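Local atomic coordinates of PA_0080 (Pseudomonas aeruginosa, PDB entry 3ZHN), a protein that is probably the outer-membrane lipoprotein of a type VI secretion system, helping to hold the membrane-spanning complex of the secretion machine at the outer membrane. Residues T65-A70 with R129-V134; A118-L123 with Q149-V154. All coordinates share one frame; numbering follows the deposited sequence.

Interaction 1: residues T65-A70 with R129-V134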
# COMPACT_ATOMS: atom_id res chain seq x y z
N THR A 65 -7.09 9.58 8.91
CA THR A 65 -6.36 10.27 9.99
C THR A 65 -5.82 9.30 11.01
O THR A 65 -4.62 9.33 11.35
CB THR A 65 -7.28 11.37 10.62
OG1 THR A 65 -7.78 12.24 9.59
CG2 THR A 65 -6.55 12.10 11.71
N ALA A 66 -6.66 8.42 11.53
CA ALA A 66 -6.14 7.42 12.47
C ALA A 66 -5.10 6.54 11.84
O ALA A 66 -4.09 6.24 12.47
CB ALA A 66 -7.30 6.56 13.03
N PHE A 67 -5.36 6.08 10.61
CA PHE A 67 -4.43 5.28 9.88
C PHE A 67 -3.00 5.88 9.91
O PHE A 67 -2.03 5.19 10.17
CB PHE A 67 -4.92 5.07 8.44
CG PHE A 67 -3.99 4.19 7.64
CD1 PHE A 67 -4.01 2.82 7.75
CD2 PHE A 67 -3.08 4.77 6.79
CE1 PHE A 67 -3.16 2.07 7.00
CE2 PHE A 67 -2.20 3.99 6.04
CZ PHE A 67 -2.24 2.67 6.16
N GLY A 68 -2.91 7.15 9.56
CA GLY A 68 -1.62 7.88 9.51
C GLY A 68 -0.96 8.14 10.84
O GLY A 68 0.23 8.50 10.84
N ARG A 69 -1.73 8.02 11.95
CA ARG A 69 -1.23 8.22 13.31
C ARG A 69 -0.89 6.97 14.06
O ARG A 69 -0.37 7.03 15.18
CB ARG A 69 -2.30 8.95 14.15
CG ARG A 69 -2.45 10.39 13.74
CD ARG A 69 -3.67 10.97 14.44
NE ARG A 69 -3.85 12.40 14.19
CZ ARG A 69 -4.88 13.16 14.57
NH1 ARG A 69 -5.91 12.62 15.19
NH2 ARG A 69 -4.86 14.48 14.35
N ALA A 70 -1.26 5.81 13.50
CA ALA A 70 -1.20 4.55 14.24
C ALA A 70 0.22 3.99 14.21
O ALA A 70 0.96 4.16 13.27
CB ALA A 70 -2.12 3.58 13.60
N ARG A 129 4.86 3.60 5.11
CA ARG A 129 3.47 3.87 5.05
C ARG A 129 3.21 4.97 4.01
O ARG A 129 3.94 5.95 3.95
CB ARG A 129 2.95 4.32 6.43
CG ARG A 129 1.48 4.71 6.44
CD ARG A 129 0.87 4.86 7.83
NE ARG A 129 1.73 5.74 8.59
CZ ARG A 129 1.78 5.74 9.93
NH1 ARG A 129 0.87 5.11 10.62
NH2 ARG A 129 2.80 6.36 10.51
N GLN A 130 2.12 4.82 3.25
CA GLN A 130 1.61 5.81 2.35
C GLN A 130 0.09 5.84 2.41
O GLN A 130 -0.51 4.81 2.69
CB GLN A 130 2.03 5.56 0.91
CG GLN A 130 3.51 5.63 0.57
CD GLN A 130 4.06 7.00 0.55
OE1 GLN A 130 3.43 7.94 0.92
NE2 GLN A 130 5.26 7.12 0.09
N VAL A 131 -0.50 7.02 2.20
CA VAL A 131 -1.94 7.12 2.02
C VAL A 131 -2.23 7.91 0.78
O VAL A 131 -1.42 8.77 0.40
CB VAL A 131 -2.64 7.91 3.18
CG1 VAL A 131 -2.53 7.21 4.48
CG2 VAL A 131 -2.15 9.40 3.31
N LEU A 132 -3.36 7.64 0.14
CA LEU A 132 -3.71 8.30 -1.11
C LEU A 132 -5.21 8.55 -1.15
O LEU A 132 -5.97 7.55 -1.07
CB LEU A 132 -3.27 7.46 -2.31
CG LEU A 132 -3.47 8.14 -3.61
CD1 LEU A 132 -2.53 9.31 -3.82
CD2 LEU A 132 -3.32 7.19 -4.79
N ASP A 133 -5.68 9.82 -1.22
CA ASP A 133 -7.10 10.06 -1.46
C ASP A 133 -7.35 9.76 -2.94
O ASP A 133 -6.64 10.22 -3.84
CB ASP A 133 -7.43 11.51 -1.19
CG ASP A 133 -7.19 11.88 0.25
OD1 ASP A 133 -8.08 11.64 1.08
OD2 ASP A 133 -6.08 12.40 0.56
N VAL A 134 -8.39 9.02 -3.20
CA VAL A 134 -8.77 8.52 -4.55
C VAL A 134 -10.13 9.16 -4.90
O VAL A 134 -11.08 9.00 -4.16
CB VAL A 134 -8.88 6.99 -4.61
CG1 VAL A 134 -9.37 6.54 -5.98
CG2 VAL A 134 -7.51 6.38 -4.33
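Arg129, at the start of strand 129-133, reaches out to segment 65-70 and grips two backbone carbonyls with a single nitrogen, one in the weakly bonded helix 65-69 and one just after it. Its NH1 donates to Ala70 O at 2.8 Å, using a lone pair in the carbonyl plane, with an N-H...O angle of 149°. The same nitrogen gives Phe67 O a weaker, more bent bond of 2.9 Å. Gly68 O meets the guanidinium differently: it sits over one face, 3.3 Å from Arg129 CZ, where it takes no hydrogen bond from the guanidinium but brings a partial negative charge against the cation. CG anti to the backbone N (chi1 176°) carries the chain from the strand toward segment 65-70, and a bend at chi3 turns its head onto the carbonyls. On the way its methylenes slide past Phe67, Arg129 CD lying 3.7 Å from Phe67 CE2. An arginine thus serves twice, its long aliphatic part lying against the ring and its cationic end against carbonyls at the end of the helix and in the residue after it.

The strand is the outermost of an antiparallel four-stranded sheet in a β-sandwich. The helices inserted between strands 54-61 and 87-95 pack on this sheet, and helix 65-69 runs nearly antiparallel to 129-133, their axes 9.4 Å apart.

Gln130 contributes mainly its backbone: Gln130 O lies near the plane of the Phe67 ring, at its edge, 3.8 Å from CE2. Its amide turns away from the helix to Ile151 of the facing sheet.

Val131 faces the helix again, as strand alternation requires. A β-branched valine, at home in a strand, offers a methyl to the same ring edge, CG1 lying 3.4 Å from Phe67 CD2. Farther into the fold, Phe67 meets Tyr59, Val117, Leu75 and Leu83.

Interaction 2: residues A118-L123 with Q149-V154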
# COMPACT_ATOMS: atom_id res chain seq x y z
N ALA A 118 4.21 -1.41 4.36
CA ALA A 118 5.21 -2.38 3.91
C ALA A 118 6.09 -2.75 5.10
O ALA A 118 6.60 -1.88 5.81
CB ALA A 118 6.06 -1.74 2.87
N ALA A 119 6.30 -4.04 5.27
CA ALA A 119 7.06 -4.57 6.38
C ALA A 119 8.54 -4.55 6.09
O ALA A 119 9.21 -5.60 6.03
CB ALA A 119 6.60 -5.98 6.66
N TYR A 120 9.06 -3.33 5.92
CA TYR A 120 10.51 -3.15 5.75
C TYR A 120 11.27 -3.61 7.03
O TYR A 120 10.80 -3.40 8.15
CB TYR A 120 10.88 -1.69 5.37
CG TYR A 120 10.63 -1.38 3.93
CD1 TYR A 120 11.42 -1.94 2.98
CD2 TYR A 120 9.54 -0.65 3.51
CE1 TYR A 120 11.23 -1.71 1.63
CE2 TYR A 120 9.34 -0.41 2.15
CZ TYR A 120 10.20 -0.92 1.21
OH TYR A 120 9.98 -0.70 -0.14
N ARG A 121 12.45 -4.18 6.79
CA ARG A 121 13.30 -4.72 7.88
C ARG A 121 13.68 -3.68 8.95
O ARG A 121 13.66 -3.99 10.14
CB ARG A 121 14.52 -5.37 7.31
CG ARG A 121 15.41 -6.07 8.32
CD ARG A 121 16.65 -6.73 7.71
NE ARG A 121 17.41 -5.81 6.90
CZ ARG A 121 18.31 -4.94 7.41
NH1 ARG A 121 18.56 -4.90 8.69
NH2 ARG A 121 18.96 -4.10 6.60
N ASP A 122 13.96 -2.49 8.49
CA ASP A 122 14.35 -1.39 9.37
C ASP A 122 13.37 -0.26 9.10
O ASP A 122 13.58 0.61 8.22
CB ASP A 122 15.78 -0.91 9.17
CG ASP A 122 16.10 0.32 10.02
OD1 ASP A 122 15.44 0.55 11.07
OD2 ASP A 122 16.98 1.11 9.62
N LEU A 123 12.34 -0.21 9.90
CA LEU A 123 11.28 0.82 9.74
C LEU A 123 11.77 2.25 10.00
O LEU A 123 11.27 3.19 9.39
CB LEU A 123 10.09 0.48 10.60
CG LEU A 123 9.40 -0.80 10.18
CD1 LEU A 123 8.36 -1.17 11.20
CD2 LEU A 123 8.79 -0.83 8.77
N GLN A 149 13.93 0.80 0.39
CA GLN A 149 13.47 1.32 1.69
C GLN A 149 12.29 2.29 1.64
O GLN A 149 12.04 2.98 2.62
CB GLN A 149 14.63 2.00 2.52
CG GLN A 149 15.19 3.20 1.91
CD GLN A 149 16.50 3.66 2.48
OE1 GLN A 149 17.28 2.90 2.96
NE2 GLN A 149 16.71 4.95 2.42
N ALA A 150 11.50 2.27 0.56
CA ALA A 150 10.42 3.19 0.44
C ALA A 150 9.38 2.70 -0.58
O ALA A 150 9.74 2.16 -1.66
CB ALA A 150 10.93 4.56 0.01
N ILE A 151 8.14 2.96 -0.24
CA ILE A 151 7.00 2.88 -1.14
C ILE A 151 6.93 4.19 -1.90
O ILE A 151 6.87 5.24 -1.27
CB ILE A 151 5.65 2.70 -0.43
CG1 ILE A 151 5.68 1.52 0.55
CG2 ILE A 151 4.55 2.60 -1.46
CD1 ILE A 151 4.53 1.52 1.48
N GLY A 152 6.93 4.13 -3.23
CA GLY A 152 6.79 5.24 -4.13
C GLY A 152 5.55 5.07 -5.02
O GLY A 152 5.37 4.06 -5.70
N ILE A 153 4.71 6.10 -5.05
CA ILE A 153 3.52 6.07 -5.86
C ILE A 153 3.57 7.18 -6.93
O ILE A 153 3.89 8.36 -6.63
CB ILE A 153 2.28 6.31 -4.97
CG1 ILE A 153 2.20 5.36 -3.77
CG2 ILE A 153 0.98 6.35 -5.80
CD1 ILE A 153 1.03 5.66 -2.83
N VAL A 154 3.21 6.78 -8.15
CA VAL A 154 3.20 7.67 -9.32
C VAL A 154 1.88 7.43 -10.09
O VAL A 154 1.47 6.30 -10.29
CB VAL A 154 4.42 7.45 -10.28
CG1 VAL A 154 4.38 8.40 -11.45
CG2 VAL A 154 5.77 7.64 -9.58
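This is a buried, largely apolar contact between the two sheets of the β-sandwich, made where the chain leaves strand 113-118 and where it enters strand 151-155. Tyr120 carries most of it. One face of its ring is turned to the backbone of Gln149: Gln149 CA sits over it as a CH-π contact, 4.0 Å from the ring centroid and 22° off the normal. Gln149 C lies over the same ring toward its rim, and Ala150 N comes obliquely to within 3.5 Å of Tyr120 CZ. CG anti to the carbonyl carbon (chi1 -78°) directs the ring across to segment 149-154. A tyrosine fits because it offers a broad face to the backbone and still places a hydroxyl at the far side. That hydroxyl is buried, and its hydrogen bond to Gly147 O satisfies it; it also lies 3.2 Å from Ala150 O.

Beside the ring, Ala118 CB meets Ile151 CD1 at 3.9 Å. The extended isoleucine spans the distance to a strand residue whose small methyl admits it closely, while Ile151 CG1 lies 4.4 Å from Tyr120 CE2. Ala119, between the two contact residues, is the centre of an inverse gamma turn, consistent with both Ala118 and Tyr120 pointing their side chains at segment 149-154.

Tyr120 and Ala118 also rest on Leu54 of strand 54-61, and Ile151 on Ile144 and Leu146 of strand 139-146, while on another flank Ala119 and Leu123 touch Tyr72 of helix 72-77.

How the interactions relate
Interaction 1 is a surface contact, Phe67 alone of its touching residues being buried, whereas interaction 2 belongs to the core between the sheets. The first ties the inserted helices to the edge strand 129-133; the second joins the end of strand 113-118 and the loop after it to the start of strand 151-155 and the residues before it. Chemistry follows place: a charged guanidinium bonded to backbone carbonyls outside, aromatic and aliphatic packing with one satisfied hydroxyl inside. Along the chain their segments alternate, and they meet directly. Gln130 NE2 is 2.8 Å from Ile151 O, a probable hydrogen bond, and Gln130 CB packs on Ile153 CD1, so strand 129-133 contacts the helix and the facing sheet.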